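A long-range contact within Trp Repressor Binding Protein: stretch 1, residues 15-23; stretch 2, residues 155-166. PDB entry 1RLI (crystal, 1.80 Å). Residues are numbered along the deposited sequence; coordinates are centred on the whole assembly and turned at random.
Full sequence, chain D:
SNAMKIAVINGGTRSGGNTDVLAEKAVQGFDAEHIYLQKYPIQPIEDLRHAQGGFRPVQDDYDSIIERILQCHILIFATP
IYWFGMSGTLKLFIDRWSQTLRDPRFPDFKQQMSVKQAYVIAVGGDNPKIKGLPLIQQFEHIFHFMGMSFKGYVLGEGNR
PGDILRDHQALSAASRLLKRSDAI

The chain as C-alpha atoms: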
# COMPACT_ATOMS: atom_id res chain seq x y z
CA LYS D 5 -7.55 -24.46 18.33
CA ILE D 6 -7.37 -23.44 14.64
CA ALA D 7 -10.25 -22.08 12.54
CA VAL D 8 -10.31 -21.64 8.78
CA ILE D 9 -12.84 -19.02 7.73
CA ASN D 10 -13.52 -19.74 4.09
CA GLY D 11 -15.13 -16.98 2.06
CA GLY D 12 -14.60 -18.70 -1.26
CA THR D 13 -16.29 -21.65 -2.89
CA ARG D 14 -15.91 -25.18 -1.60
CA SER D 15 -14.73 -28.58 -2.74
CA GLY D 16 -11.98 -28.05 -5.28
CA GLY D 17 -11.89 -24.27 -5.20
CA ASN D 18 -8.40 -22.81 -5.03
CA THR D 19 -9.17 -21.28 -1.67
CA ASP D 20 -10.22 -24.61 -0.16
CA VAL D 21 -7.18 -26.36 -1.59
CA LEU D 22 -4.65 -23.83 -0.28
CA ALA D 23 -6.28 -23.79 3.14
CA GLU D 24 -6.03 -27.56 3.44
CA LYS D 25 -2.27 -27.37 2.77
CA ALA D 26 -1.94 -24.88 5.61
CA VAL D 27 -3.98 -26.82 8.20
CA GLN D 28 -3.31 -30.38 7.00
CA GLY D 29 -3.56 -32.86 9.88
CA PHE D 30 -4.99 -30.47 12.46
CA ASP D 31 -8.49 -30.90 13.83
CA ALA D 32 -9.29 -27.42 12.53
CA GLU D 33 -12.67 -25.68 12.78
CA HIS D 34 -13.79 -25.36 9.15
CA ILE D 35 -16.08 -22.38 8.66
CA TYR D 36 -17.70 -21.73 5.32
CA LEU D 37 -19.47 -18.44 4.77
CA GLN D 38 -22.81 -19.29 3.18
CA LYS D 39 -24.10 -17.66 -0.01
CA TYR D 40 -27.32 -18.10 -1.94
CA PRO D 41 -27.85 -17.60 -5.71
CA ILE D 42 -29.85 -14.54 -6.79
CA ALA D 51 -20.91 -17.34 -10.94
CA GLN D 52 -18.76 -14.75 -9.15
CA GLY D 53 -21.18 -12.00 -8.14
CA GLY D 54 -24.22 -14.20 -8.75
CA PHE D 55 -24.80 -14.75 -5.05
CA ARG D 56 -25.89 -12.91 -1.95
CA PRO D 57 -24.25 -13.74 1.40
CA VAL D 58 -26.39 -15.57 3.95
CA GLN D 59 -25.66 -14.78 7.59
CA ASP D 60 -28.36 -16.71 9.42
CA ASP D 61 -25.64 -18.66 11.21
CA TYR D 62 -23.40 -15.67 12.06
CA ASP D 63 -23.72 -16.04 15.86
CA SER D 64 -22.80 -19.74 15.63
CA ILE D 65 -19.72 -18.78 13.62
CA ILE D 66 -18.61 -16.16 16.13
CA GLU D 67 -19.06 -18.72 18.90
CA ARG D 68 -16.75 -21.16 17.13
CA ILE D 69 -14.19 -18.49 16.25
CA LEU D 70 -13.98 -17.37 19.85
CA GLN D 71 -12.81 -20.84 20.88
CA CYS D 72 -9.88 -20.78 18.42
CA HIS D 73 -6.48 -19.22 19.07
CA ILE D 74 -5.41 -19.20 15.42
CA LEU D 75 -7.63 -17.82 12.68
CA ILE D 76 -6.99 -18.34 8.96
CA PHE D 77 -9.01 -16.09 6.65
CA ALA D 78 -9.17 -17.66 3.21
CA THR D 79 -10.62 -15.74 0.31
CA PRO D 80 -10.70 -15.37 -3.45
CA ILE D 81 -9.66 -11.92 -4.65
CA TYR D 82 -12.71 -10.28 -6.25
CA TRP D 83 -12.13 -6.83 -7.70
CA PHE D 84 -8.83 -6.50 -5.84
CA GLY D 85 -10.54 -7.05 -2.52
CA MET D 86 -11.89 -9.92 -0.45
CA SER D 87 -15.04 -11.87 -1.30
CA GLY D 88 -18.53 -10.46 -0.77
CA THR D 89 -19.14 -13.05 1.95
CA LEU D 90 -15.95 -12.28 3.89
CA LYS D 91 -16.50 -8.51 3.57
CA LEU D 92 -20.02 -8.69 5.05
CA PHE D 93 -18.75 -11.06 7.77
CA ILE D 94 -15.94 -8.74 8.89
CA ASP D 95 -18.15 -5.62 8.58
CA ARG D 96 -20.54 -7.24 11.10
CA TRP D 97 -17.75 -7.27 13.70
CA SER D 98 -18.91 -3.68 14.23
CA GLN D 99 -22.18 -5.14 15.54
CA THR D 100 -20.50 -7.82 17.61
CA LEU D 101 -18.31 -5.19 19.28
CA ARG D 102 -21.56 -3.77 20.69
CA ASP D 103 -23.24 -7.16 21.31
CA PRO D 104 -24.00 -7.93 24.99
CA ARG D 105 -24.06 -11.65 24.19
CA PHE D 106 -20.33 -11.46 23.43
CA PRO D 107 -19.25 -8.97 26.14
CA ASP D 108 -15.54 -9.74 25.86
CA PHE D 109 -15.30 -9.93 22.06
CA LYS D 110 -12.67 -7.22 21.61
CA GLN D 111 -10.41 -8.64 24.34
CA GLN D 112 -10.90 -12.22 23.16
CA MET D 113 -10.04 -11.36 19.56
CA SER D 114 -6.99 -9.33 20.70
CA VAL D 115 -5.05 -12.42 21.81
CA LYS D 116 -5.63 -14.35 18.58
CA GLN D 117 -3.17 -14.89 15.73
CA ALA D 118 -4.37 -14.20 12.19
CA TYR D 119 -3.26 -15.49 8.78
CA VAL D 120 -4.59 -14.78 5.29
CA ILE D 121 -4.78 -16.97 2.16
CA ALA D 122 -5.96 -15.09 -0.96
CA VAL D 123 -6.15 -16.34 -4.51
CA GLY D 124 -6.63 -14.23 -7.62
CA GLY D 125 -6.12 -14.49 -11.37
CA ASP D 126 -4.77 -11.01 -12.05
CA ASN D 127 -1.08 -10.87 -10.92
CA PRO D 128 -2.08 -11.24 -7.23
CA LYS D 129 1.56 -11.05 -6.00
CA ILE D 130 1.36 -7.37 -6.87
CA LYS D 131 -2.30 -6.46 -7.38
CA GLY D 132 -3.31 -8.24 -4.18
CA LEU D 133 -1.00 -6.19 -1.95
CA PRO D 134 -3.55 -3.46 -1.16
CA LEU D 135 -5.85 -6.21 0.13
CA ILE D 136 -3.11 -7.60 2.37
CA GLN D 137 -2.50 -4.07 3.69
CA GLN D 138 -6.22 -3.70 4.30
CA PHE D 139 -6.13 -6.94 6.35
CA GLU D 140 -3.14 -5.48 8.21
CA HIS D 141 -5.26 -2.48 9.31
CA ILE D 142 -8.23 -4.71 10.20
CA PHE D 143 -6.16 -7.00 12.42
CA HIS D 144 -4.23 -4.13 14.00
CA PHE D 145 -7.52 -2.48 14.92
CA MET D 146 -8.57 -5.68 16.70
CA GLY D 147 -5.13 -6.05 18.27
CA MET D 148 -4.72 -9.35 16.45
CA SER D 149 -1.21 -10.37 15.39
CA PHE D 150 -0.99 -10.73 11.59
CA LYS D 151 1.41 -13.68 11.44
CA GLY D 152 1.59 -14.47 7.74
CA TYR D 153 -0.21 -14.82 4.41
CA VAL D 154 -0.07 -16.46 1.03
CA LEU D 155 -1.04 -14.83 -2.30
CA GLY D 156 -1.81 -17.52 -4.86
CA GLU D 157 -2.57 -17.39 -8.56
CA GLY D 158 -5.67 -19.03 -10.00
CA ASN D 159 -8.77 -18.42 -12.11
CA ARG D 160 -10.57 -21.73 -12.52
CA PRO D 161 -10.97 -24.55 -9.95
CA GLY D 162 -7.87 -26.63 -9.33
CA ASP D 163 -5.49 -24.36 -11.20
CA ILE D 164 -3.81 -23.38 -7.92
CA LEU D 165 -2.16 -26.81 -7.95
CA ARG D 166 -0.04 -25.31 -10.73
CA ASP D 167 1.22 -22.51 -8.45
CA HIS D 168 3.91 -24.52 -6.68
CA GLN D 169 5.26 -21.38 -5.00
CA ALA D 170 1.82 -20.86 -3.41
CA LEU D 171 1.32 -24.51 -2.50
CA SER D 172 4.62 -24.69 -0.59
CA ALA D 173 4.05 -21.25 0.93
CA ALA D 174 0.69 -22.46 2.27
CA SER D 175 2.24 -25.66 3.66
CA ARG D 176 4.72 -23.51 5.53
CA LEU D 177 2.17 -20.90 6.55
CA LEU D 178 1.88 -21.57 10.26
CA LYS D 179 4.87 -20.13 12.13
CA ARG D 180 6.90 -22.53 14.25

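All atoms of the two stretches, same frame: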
# COMPACT_ATOMS: atom_id res chain seq x y z
N SER D 15 -14.95 -27.35 -2.01
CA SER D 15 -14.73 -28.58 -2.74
C SER D 15 -14.05 -28.30 -4.08
O SER D 15 -14.71 -28.08 -5.09
CB SER D 15 -16.06 -29.29 -2.97
OG SER D 15 -16.65 -29.67 -1.74
N GLY D 16 -12.72 -28.29 -4.07
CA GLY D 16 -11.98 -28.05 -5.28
C GLY D 16 -11.46 -26.63 -5.41
O GLY D 16 -10.31 -26.42 -5.78
N GLY D 17 -12.31 -25.66 -5.09
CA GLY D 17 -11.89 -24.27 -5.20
C GLY D 17 -10.47 -24.05 -4.74
O GLY D 17 -10.00 -24.71 -3.81
N ASN D 18 -9.79 -23.10 -5.37
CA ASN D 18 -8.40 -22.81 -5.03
C ASN D 18 -8.22 -22.41 -3.59
O ASN D 18 -7.19 -22.72 -2.97
CB ASN D 18 -7.86 -21.71 -5.94
CG ASN D 18 -7.93 -22.08 -7.39
OD1 ASN D 18 -7.49 -23.16 -7.79
ND2 ASN D 18 -8.49 -21.20 -8.21
N THR D 19 -9.21 -21.72 -3.05
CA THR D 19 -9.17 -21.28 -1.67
C THR D 19 -9.20 -22.47 -0.72
O THR D 19 -8.44 -22.53 0.24
CB THR D 19 -10.36 -20.33 -1.38
OG1 THR D 19 -10.15 -19.10 -2.09
CG2 THR D 19 -10.47 -20.06 0.09
N ASP D 20 -10.10 -23.42 -0.99
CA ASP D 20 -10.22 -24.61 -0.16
C ASP D 20 -8.93 -25.41 -0.18
O ASP D 20 -8.42 -25.85 0.85
CB ASP D 20 -11.34 -25.52 -0.67
CG ASP D 20 -12.71 -24.89 -0.51
OD1 ASP D 20 -13.65 -25.63 -0.13
OD2 ASP D 20 -12.86 -23.68 -0.77
N VAL D 21 -8.41 -25.60 -1.39
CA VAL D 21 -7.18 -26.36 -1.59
C VAL D 21 -6.00 -25.76 -0.82
O VAL D 21 -5.32 -26.47 -0.10
CB VAL D 21 -6.83 -26.43 -3.10
CG1 VAL D 21 -5.45 -27.05 -3.29
CG2 VAL D 21 -7.89 -27.24 -3.84
N LEU D 22 -5.76 -24.45 -0.97
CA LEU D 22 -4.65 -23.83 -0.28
C LEU D 22 -4.80 -23.89 1.23
O LEU D 22 -3.82 -24.07 1.95
CB LEU D 22 -4.48 -22.36 -0.70
CG LEU D 22 -3.67 -22.09 -1.96
CD1 LEU D 22 -3.52 -20.58 -2.18
CD2 LEU D 22 -2.30 -22.74 -1.80
N ALA D 23 -6.04 -23.75 1.71
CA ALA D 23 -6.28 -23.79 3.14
C ALA D 23 -5.95 -25.16 3.71
O ALA D 23 -5.36 -25.27 4.79
CB ALA D 23 -7.72 -23.44 3.44
N LEU D 155 -0.30 -15.36 -1.15
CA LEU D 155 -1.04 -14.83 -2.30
C LEU D 155 -0.82 -15.87 -3.39
O LEU D 155 0.32 -16.13 -3.78
CB LEU D 155 -0.49 -13.48 -2.76
CG LEU D 155 -0.90 -12.27 -1.90
CD1 LEU D 155 -0.03 -11.07 -2.28
CD2 LEU D 155 -2.38 -11.95 -2.14
N GLY D 156 -1.91 -16.47 -3.86
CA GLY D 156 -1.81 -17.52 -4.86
C GLY D 156 -2.47 -17.12 -6.16
O GLY D 156 -3.38 -16.31 -6.18
N GLU D 157 -2.02 -17.73 -7.26
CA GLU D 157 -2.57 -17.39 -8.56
C GLU D 157 -3.51 -18.48 -9.08
O GLU D 157 -3.16 -19.66 -9.10
CB GLU D 157 -1.41 -17.15 -9.54
CG GLU D 157 -1.80 -16.60 -10.88
CD GLU D 157 -0.61 -16.02 -11.61
OE1 GLU D 157 0.43 -16.71 -11.70
OE2 GLU D 157 -0.71 -14.87 -12.09
N GLY D 158 -4.70 -18.07 -9.51
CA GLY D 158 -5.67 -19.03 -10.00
C GLY D 158 -6.93 -18.36 -10.49
O GLY D 158 -7.36 -17.34 -9.95
N ASN D 159 -7.54 -18.95 -11.52
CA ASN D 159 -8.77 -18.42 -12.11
C ASN D 159 -9.89 -19.44 -12.04
O ASN D 159 -11.00 -19.15 -11.59
CB ASN D 159 -8.54 -18.03 -13.57
CG ASN D 159 -8.01 -16.62 -13.72
OD1 ASN D 159 -8.67 -15.65 -13.34
ND2 ASN D 159 -6.81 -16.49 -14.29
N ARG D 160 -9.59 -20.65 -12.51
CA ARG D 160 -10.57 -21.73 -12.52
C ARG D 160 -10.19 -22.78 -11.49
O ARG D 160 -9.01 -22.94 -11.16
CB ARG D 160 -10.63 -22.36 -13.91
CG ARG D 160 -10.72 -21.35 -15.05
CD ARG D 160 -11.90 -20.42 -14.86
NE ARG D 160 -11.93 -19.36 -15.85
CZ ARG D 160 -12.84 -18.39 -15.89
NH1 ARG D 160 -13.81 -18.35 -14.99
NH2 ARG D 160 -12.78 -17.46 -16.84
N PRO D 161 -11.18 -23.50 -10.96
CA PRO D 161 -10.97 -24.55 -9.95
C PRO D 161 -9.78 -25.46 -10.24
O PRO D 161 -9.54 -25.85 -11.38
CB PRO D 161 -12.30 -25.30 -9.97
CG PRO D 161 -13.28 -24.20 -10.22
CD PRO D 161 -12.61 -23.42 -11.33
N GLY D 162 -9.02 -25.75 -9.19
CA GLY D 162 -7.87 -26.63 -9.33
C GLY D 162 -6.62 -26.07 -9.98
O GLY D 162 -5.58 -26.72 -9.97
N ASP D 163 -6.69 -24.87 -10.55
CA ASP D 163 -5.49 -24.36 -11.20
C ASP D 163 -4.44 -23.88 -10.20
O ASP D 163 -3.31 -23.59 -10.59
CB ASP D 163 -5.85 -23.25 -12.20
CG ASP D 163 -6.17 -21.94 -11.54
OD1 ASP D 163 -6.81 -21.95 -10.47
OD2 ASP D 163 -5.80 -20.89 -12.11
N ILE D 164 -4.79 -23.81 -8.92
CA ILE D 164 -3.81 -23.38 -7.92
C ILE D 164 -2.73 -24.44 -7.77
O ILE D 164 -1.58 -24.14 -7.41
CB ILE D 164 -4.44 -23.12 -6.52
CG1 ILE D 164 -3.40 -22.48 -5.61
CG2 ILE D 164 -4.92 -24.43 -5.89
CD1 ILE D 164 -2.98 -21.08 -6.05
N LEU D 165 -3.10 -25.69 -8.04
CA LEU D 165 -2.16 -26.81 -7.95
C LEU D 165 -0.98 -26.60 -8.89
O LEU D 165 0.03 -27.31 -8.81
CB LEU D 165 -2.89 -28.11 -8.30
CG LEU D 165 -4.06 -28.44 -7.37
CD1 LEU D 165 -4.84 -29.63 -7.91
CD2 LEU D 165 -3.54 -28.74 -5.97
N ARG D 166 -1.10 -25.63 -9.79
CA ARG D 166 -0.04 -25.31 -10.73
C ARG D 166 0.87 -24.21 -10.18
O ARG D 166 1.95 -23.95 -10.72
CB ARG D 166 -0.66 -24.87 -12.06
CG ARG D 166 0.34 -24.49 -13.14
CD ARG D 166 -0.35 -24.42 -14.49
NE ARG D 166 -1.60 -23.67 -14.43
CZ ARG D 166 -2.39 -23.46 -15.48
NH1 ARG D 166 -2.07 -23.94 -16.67
NH2 ARG D 166 -3.52 -22.77 -15.33
O HOH W 1 -10.97 -19.11 -8.42

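The first turns of a helix, residues 18-23, which continues later in the chain, pack against the segment that leaves the strand 155-157, passes through a type II turn from Arg-160 to Asp-163 and enters a 3-10 segment at 163-166. At least 134 residues separate any touching pair, and the contact buries 393 Å² in total. The backbones come nearest at Asn-18 and Ile-164, whose CA atoms lie 5.5 Å apart.

The polar contacts centre on Asn-18, the first helical residue after the N-cap Gly-17. Its carboxamide serves as both acceptor and donor: OD1 accepts a hydrogen bond from Ile-164 N at 3.0 Å, while ND2 donates two weak ones, to Asp-163 OD1 at 2.9 Å and to Arg-160 O at 3.5 Å. Arg-160 O also accepts the turn's own bond from Asp-163 N (3.1 Å), so the side chain of Asn-18 engages the turn at a carbonyl that helps to close it. A water extends the network, accepting a weak hydrogen bond from Asn-18 ND2 (3.3 Å) and donating to Asn-159 O (3.2 Å).

The apolar contacts lie further along the helix. Val-21 points toward the second stretch, and its CG1 lies 3.7 Å from both Ile-164 CG2 and Leu-165 CD2. Leu-22 leaves the helix sideways, but its end approaches, bringing CG within 3.7 Å of Ile-164 CG1. Ile-164 thus joins the two kinds of contact, bonding through its amide and packing through its side chain.

Glycines permit close approach. A CB on Gly-156 would fall 3.0 Å from Leu-22 CD1, and one on Gly-158 would fall 2.8 Å from Asn-18 ND2; both would clash. Gly-162 occupies the turn with a positive phi of 75°, a conformation that itself favours glycine.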